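Local coordinates for hydroxyethylphosphonate dioxygenase (Streptomyces albus, PDB 6B9R) that uses iron and dioxygen to break the carbon–carbon bond of its substrate 2-hydroxyethylphosphonate, giving hydroxymethylphosphonate, at the interface of chains A and B. Residues are numbered along the deposited sequence; one frame, centred on the assembly and turned at random. Chains: chain A/B, Hydroxyethylphosphonate dioxygenase.

Contact 1: the interface of chains A and B. Residues chain A 427, 430-431, 434, 438, 442; chain B 150, 152, 186-187, 212.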
loop_
_atom_site.group_PDB
_atom_site.type_symbol
_atom_site.label_atom_id
_atom_site.label_comp_id
_atom_site.label_asym_id
_atom_site.label_seq_id
_atom_site.Cartn_x
_atom_site.Cartn_y
_atom_site.Cartn_z
ATOM N N VAL A 427 5.560 -4.841 1.796
ATOM C CA VAL A 427 5.126 -5.256 3.133
ATOM C C VAL A 427 5.761 -6.592 3.503
ATOM O O VAL A 427 6.259 -6.783 4.615
ATOM C CB VAL A 427 3.588 -5.332 3.209
ATOM C CG1 VAL A 427 3.155 -5.991 4.532
ATOM C CG2 VAL A 427 2.951 -3.942 3.074
ATOM N N ALA A 430 9.244 -6.187 4.541
ATOM C CA ALA A 430 9.286 -5.607 5.882
ATOM C C ALA A 430 8.991 -6.661 6.943
ATOM O O ALA A 430 9.676 -6.722 7.971
ATOM C CB ALA A 430 8.303 -4.437 5.985
ATOM N N LEU A 431 7.975 -7.502 6.719
ATOM C CA LEU A 431 7.713 -8.602 7.648
ATOM C C LEU A 431 8.933 -9.502 7.797
ATOM O O LEU A 431 9.239 -9.964 8.901
ATOM C CB LEU A 431 6.511 -9.432 7.188
ATOM C CG LEU A 431 5.111 -8.812 7.236
ATOM C CD1 LEU A 431 4.126 -9.728 6.524
ATOM C CD2 LEU A 431 4.671 -8.538 8.678
ATOM N N MET A 434 11.651 -8.020 10.228
ATOM C CA MET A 434 11.334 -7.827 11.637
ATOM C C MET A 434 12.069 -8.836 12.513
ATOM O O MET A 434 12.266 -9.982 12.114
ATOM C CB MET A 434 9.838 -7.983 11.871
ATOM C CG MET A 434 9.026 -6.797 11.476
ATOM S SD MET A 434 7.312 -7.128 11.890
ATOM C CE MET A 434 6.558 -5.601 11.346
ATOM N N ALA A 438 8.301 -10.190 16.666
ATOM C CA ALA A 438 7.735 -8.869 16.429
ATOM C C ALA A 438 6.439 -8.933 15.630
ATOM O O ALA A 438 5.575 -8.060 15.785
ATOM C CB ALA A 438 8.754 -7.985 15.717
ATOM N N TYR A 442 3.024 -6.590 15.890
ATOM C CA TYR A 442 2.517 -5.864 14.728
ATOM C C TYR A 442 1.046 -6.177 14.503
ATOM O O TYR A 442 0.240 -5.273 14.257
ATOM C CB TYR A 442 3.358 -6.217 13.500
ATOM C CG TYR A 442 2.782 -5.769 12.171
ATOM C CD1 TYR A 442 2.603 -4.425 11.884
ATOM C CD2 TYR A 442 2.425 -6.702 11.203
ATOM C CE1 TYR A 442 2.086 -4.012 10.655
ATOM C CE2 TYR A 442 1.911 -6.304 9.979
ATOM C CZ TYR A 442 1.745 -4.954 9.708
ATOM O OH TYR A 442 1.226 -4.565 8.481
ATOM N N LEU B 150 6.669 -0.195 16.883
ATOM C CA LEU B 150 6.334 -0.542 15.504
ATOM C C LEU B 150 7.029 0.363 14.491
ATOM O O LEU B 150 7.504 -0.114 13.455
ATOM C CB LEU B 150 4.822 -0.481 15.309
ATOM C CG LEU B 150 4.316 -0.446 13.865
ATOM C CD1 LEU B 150 4.621 -1.743 13.129
ATOM C CD2 LEU B 150 2.828 -0.129 13.837
ATOM N N TYR B 152 9.416 2.659 12.186
ATOM C CA TYR B 152 10.817 2.831 11.824
ATOM C C TYR B 152 11.389 4.023 12.577
ATOM O O TYR B 152 10.672 4.963 12.916
ATOM C CB TYR B 152 10.948 3.066 10.312
ATOM C CG TYR B 152 10.514 1.867 9.526
ATOM C CD1 TYR B 152 9.164 1.603 9.316
ATOM C CD2 TYR B 152 11.450 0.969 9.018
ATOM C CE1 TYR B 152 8.755 0.465 8.602
ATOM C CE2 TYR B 152 11.050 -0.150 8.294
ATOM C CZ TYR B 152 9.700 -0.398 8.108
ATOM O OH TYR B 152 9.317 -1.512 7.403
ATOM N N PRO B 186 11.674 -1.761 12.567
ATOM C CA PRO B 186 10.572 -1.897 13.525
ATOM C C PRO B 186 10.901 -2.877 14.636
ATOM O O PRO B 186 11.511 -3.926 14.406
ATOM C CB PRO B 186 9.423 -2.418 12.658
ATOM C CG PRO B 186 9.721 -1.871 11.290
ATOM C CD PRO B 186 11.218 -1.906 11.169
ATOM N N PHE B 187 10.490 -2.507 15.845
ATOM C CA PHE B 187 10.538 -3.309 17.065
ATOM C C PHE B 187 11.960 -3.632 17.520
ATOM O O PHE B 187 12.146 -4.484 18.397
ATOM C CB PHE B 187 9.715 -4.603 16.924
ATOM C CG PHE B 187 8.239 -4.362 16.773
ATOM C CD1 PHE B 187 7.505 -3.844 17.824
ATOM C CD2 PHE B 187 7.595 -4.624 15.565
ATOM C CE1 PHE B 187 6.148 -3.609 17.696
ATOM C CE2 PHE B 187 6.234 -4.393 15.434
ATOM C CZ PHE B 187 5.516 -3.887 16.500
ATOM N N LEU B 212 3.909 -0.952 6.279
ATOM C CA LEU B 212 3.307 -1.765 7.332
ATOM C C LEU B 212 2.047 -1.146 7.926
ATOM O O LEU B 212 1.110 -1.873 8.276
ATOM C CB LEU B 212 4.324 -1.992 8.446
ATOM C CG LEU B 212 5.464 -2.930 8.090
ATOM C CD1 LEU B 212 6.534 -2.834 9.173
ATOM C CD2 LEU B 212 4.938 -4.362 7.951
#

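Contact 2: the interface of chains A and B. Residues chain A 69-71, 73, 219, 222; chain B 78-79, 117-118, 123.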
loop_
_atom_site.group_PDB
_atom_site.type_symbol
_atom_site.label_atom_id
_atom_site.label_comp_id
_atom_site.label_asym_id
_atom_site.label_seq_id
_atom_site.Cartn_x
_atom_site.Cartn_y
_atom_site.Cartn_z
ATOM N N PRO A 69 -2.763 14.098 16.025
ATOM C CA PRO A 69 -2.655 14.190 14.563
ATOM C C PRO A 69 -2.874 12.855 13.862
ATOM O O PRO A 69 -2.039 12.398 13.081
ATOM C CB PRO A 69 -1.223 14.693 14.359
ATOM C CG PRO A 69 -0.475 14.096 15.492
ATOM C CD PRO A 69 -1.439 14.197 16.670
ATOM N N LEU A 70 -3.999 12.212 14.154
ATOM C CA LEU A 70 -4.362 11.001 13.435
ATOM C C LEU A 70 -5.825 11.086 13.019
ATOM O O LEU A 70 -6.548 12.035 13.361
ATOM C CB LEU A 70 -4.086 9.740 14.269
ATOM C CG LEU A 70 -4.594 9.617 15.713
ATOM C CD1 LEU A 70 -6.120 9.634 15.852
ATOM C CD2 LEU A 70 -4.033 8.349 16.324
ATOM N N ASN A 71 -6.255 10.071 12.269
ATOM C CA ASN A 71 -7.590 9.996 11.711
ATOM C C ASN A 71 -8.406 8.922 12.410
ATOM O O ASN A 71 -7.859 7.944 12.928
ATOM C CB ASN A 71 -7.517 9.696 10.213
ATOM C CG ASN A 71 -6.654 10.680 9.504
ATOM O OD1 ASN A 71 -7.070 11.813 9.260
ATOM N ND2 ASN A 71 -5.420 10.281 9.205
ATOM N N ARG A 73 -10.008 6.794 10.949
ATOM C CA ARG A 73 -9.618 5.599 10.207
ATOM C C ARG A 73 -8.461 4.859 10.871
ATOM O O ARG A 73 -8.365 3.630 10.762
ATOM C CB ARG A 73 -9.220 5.987 8.778
ATOM C CG ARG A 73 -10.000 5.348 7.687
ATOM C CD ARG A 73 -9.495 5.788 6.296
ATOM N NE ARG A 73 -9.581 4.691 5.326
ATOM C CZ ARG A 73 -8.525 4.060 4.822
ATOM N NH1 ARG A 73 -8.684 3.077 3.951
ATOM N NH2 ARG A 73 -7.307 4.414 5.198
ATOM N N GLU A 219 -5.273 9.590 0.960
ATOM C CA GLU A 219 -4.171 10.542 1.006
ATOM C C GLU A 219 -4.194 11.449 -0.211
ATOM O O GLU A 219 -4.194 12.679 -0.098
ATOM C CB GLU A 219 -2.855 9.767 1.075
ATOM C CG GLU A 219 -1.755 10.413 1.861
ATOM C CD GLU A 219 -0.511 9.534 1.914
ATOM O OE1 GLU A 219 0.403 9.757 1.095
ATOM O OE2 GLU A 219 -0.462 8.627 2.772
ATOM N N THR A 222 -6.685 14.274 -0.346
ATOM C CA THR A 222 -6.405 15.514 0.387
ATOM C C THR A 222 -5.413 16.406 -0.336
ATOM O O THR A 222 -5.443 17.627 -0.146
ATOM C CB THR A 222 -5.844 15.256 1.789
ATOM O OG1 THR A 222 -4.547 14.641 1.696
ATOM C CG2 THR A 222 -6.800 14.405 2.631
ATOM N N ILE B 78 -9.719 10.821 5.227
ATOM C CA ILE B 78 -8.778 11.339 6.202
ATOM C C ILE B 78 -8.922 12.855 6.246
ATOM O O ILE B 78 -9.546 13.468 5.384
ATOM C CB ILE B 78 -7.320 10.900 5.917
ATOM C CG1 ILE B 78 -6.787 11.517 4.635
ATOM C CG2 ILE B 78 -7.207 9.376 5.884
ATOM C CD1 ILE B 78 -5.264 11.453 4.556
ATOM N N HIS B 79 -8.354 13.467 7.283
ATOM C CA HIS B 79 -8.415 14.914 7.453
ATOM C C HIS B 79 -7.327 15.613 6.646
ATOM O O HIS B 79 -6.201 15.123 6.536
ATOM C CB HIS B 79 -8.254 15.270 8.931
ATOM C CG HIS B 79 -9.383 14.795 9.786
ATOM N ND1 HIS B 79 -10.360 15.639 10.263
ATOM C CD2 HIS B 79 -9.697 13.559 10.242
ATOM C CE1 HIS B 79 -11.224 14.944 10.985
ATOM N NE2 HIS B 79 -10.843 13.681 10.990
ATOM N N SER B 117 1.241 15.541 10.698
ATOM C CA SER B 117 0.040 15.731 9.901
ATOM C C SER B 117 -0.773 14.451 9.868
ATOM O O SER B 117 -0.218 13.351 9.823
ATOM C CB SER B 117 0.372 16.152 8.467
ATOM O OG SER B 117 -0.798 16.188 7.668
ATOM N N ARG B 118 -2.095 14.612 9.883
ATOM C CA ARG B 118 -2.988 13.491 9.638
ATOM C C ARG B 118 -2.842 12.956 8.224
ATOM O O ARG B 118 -3.360 11.877 7.926
ATOM C CB ARG B 118 -4.435 13.917 9.919
ATOM C CG ARG B 118 -4.627 14.332 11.391
ATOM C CD ARG B 118 -6.008 14.959 11.642
ATOM N NE ARG B 118 -6.178 15.342 13.046
ATOM C CZ ARG B 118 -5.688 16.456 13.584
ATOM N NH1 ARG B 118 -4.976 17.297 12.842
ATOM N NH2 ARG B 118 -5.910 16.733 14.866
ATOM N N ARG B 123 5.982 10.492 13.047
ATOM C CA ARG B 123 5.809 10.747 14.478
ATOM C C ARG B 123 7.147 11.283 14.976
ATOM O O ARG B 123 7.943 10.549 15.576
ATOM C CB ARG B 123 5.361 9.487 15.223
ATOM C CG ARG B 123 3.971 8.985 14.849
ATOM C CD ARG B 123 2.912 9.997 15.256
ATOM N NE ARG B 123 1.568 9.487 15.051
ATOM C CZ ARG B 123 0.843 9.698 13.954
ATOM N NH1 ARG B 123 1.344 10.408 12.951
ATOM N NH2 ARG B 123 -0.384 9.197 13.860
HETATM O O HOH W 1 -0.825 10.953 11.174
#

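Contact 1: the interface of chains A and B
B:Leu212 inserts its branched tip between A:Ala430, A:Met434 and A:Tyr442, a knob held by helices 425-433 and 438-443 of chain A and the loop between them. The enzyme is a cupin-type iron dioxygenase, and the patch is part of a two-fold symmetric contact of two copies, plausibly the dimer interface in solution.

Apolar packing does most of the work. A:Met434, extended beyond CG (chi2 -177°), meets B:Leu212 tip to tip, its terminal methyl CE 3.5 Å from CD1. From another side the methyl CB of A:Ala430 lies 3.8 Å from CG of the same leucine, while CD2 lies over one face of the phenol ring, 3.7 Å from CZ of A:Tyr442. A:Tyr442 has its CG anti to the backbone N (chi1 168°), which carries the ring up to B:Leu212, and nearer the ring's rim its CD1 meets CD1 of B:Leu150 at 3.6 Å. One turn earlier, at the start of helix 438-443, CB of A:Ala438 touches the ring of B:Phe187 at CD2, 3.6 Å away, and the next aromatic carbon, CE2, comes 3.9 Å from CB of A:Tyr442. B:Phe187 also carries B:Leu150 CA over one face, toward the rim, an intrachain contact that probably helps to fix the ring's tilt.

The polar component is the phenol of A:Tyr442, whose OH donates to the backbone carbonyl O of B:Leu212 at 2.7 Å. The donor lies in the carbonyl plane on a lone pair (C=O...O angle 125°), and the oxygen in turn sits at the edge of the ring, in its plane. One residue of chain B thus supplies both the apolar tip and the acceptor. The hydroxyl of B:Tyr152 merely touches CB of A:Ala430, its ring being covered on one face by CG of B:Pro186.

Iron ligands B:His149, B:Gln153 and B:His190 are close in sequence to B:Leu150, B:Tyr152 and B:Phe187, so this packing may help to steady the segments that carry the metal.

Contact 2: the interface of chains A and B
B:Ile78 packs its branches against A:Thr222, A:Glu219 and A:Asn71, forming the apolar centre of another patch of the two-fold interface between the two copies, likely a dimer contact. With CG1 set between the backbone N and the carbonyl carbon (chi1 67°), the longer branch points at helix 215-223: CG1 lies 3.5 Å from the methyl CG2 of A:Thr222, the two side chains crossing at about a right angle, and CD1 reaches 3.8 Å from CA of A:Glu219. The hydroxyl of A:Thr222 is spent within its own helix, bonded to O of A:Glu219, leaving CG2 to face the partner. On the other flank, CB of B:Ile78 rests 3.7 Å from the amide carbon CG of A:Asn71.

Next outward, the extended chain of B:Arg118 lies along the backbone of A:Pro69 and A:Leu70. Its CG is 3.7 Å from CA of A:Pro69, and that same CA stands over the centre of one guanidinium face.

A:Asn71 spans the polar part with both ends of its amide. OD1 accepts the backbone N-H of B:His79 at 2.9 Å, nearly straight at the hydrogen (176°), although the donor stands 35° above the carbonyl plane; the same oxygen sits in plane at the edge of the imidazole. ND2 donates to O of B:Arg118 at 2.9 Å, using a carbonyl lone pair with the partner in the amide plane. An alanine here would probably leave the N-H of B:His79 and the carbonyl of B:Arg118 without their mates and open a gap beside B:Ile78.

At the rim a water touches A:Pro69 O at 2.7 Å, B:Ser117 O, and NH1 of B:Arg123 at 2.9 Å, lying at the guanidinium edge.

In the fold, A:Pro69 to A:Asn71 form the loop between helix 58-67 and the 3-10 helix 72-75 and, with helix 215-223, press on chain B loops and on the start of strand 123-129.

Contact 1 and contact 2 are centred about 21 Å apart and share no residue, yet they belong to one two-fold interface, so each recurs with the chains exchanged. Contact 1 brings the C-terminal helices of one copy to the partner's loops near its iron site, whereas contact 2 joins the turn after helix 58-67 and helix 215-223 to loops of the partner. Residue 212 and helix 215-223 are neighbours in sequence, so one short stretch of each copy takes part in both kinds of patch. Together the paired patches suggest a broad, intertwined dimer rather than a local touch.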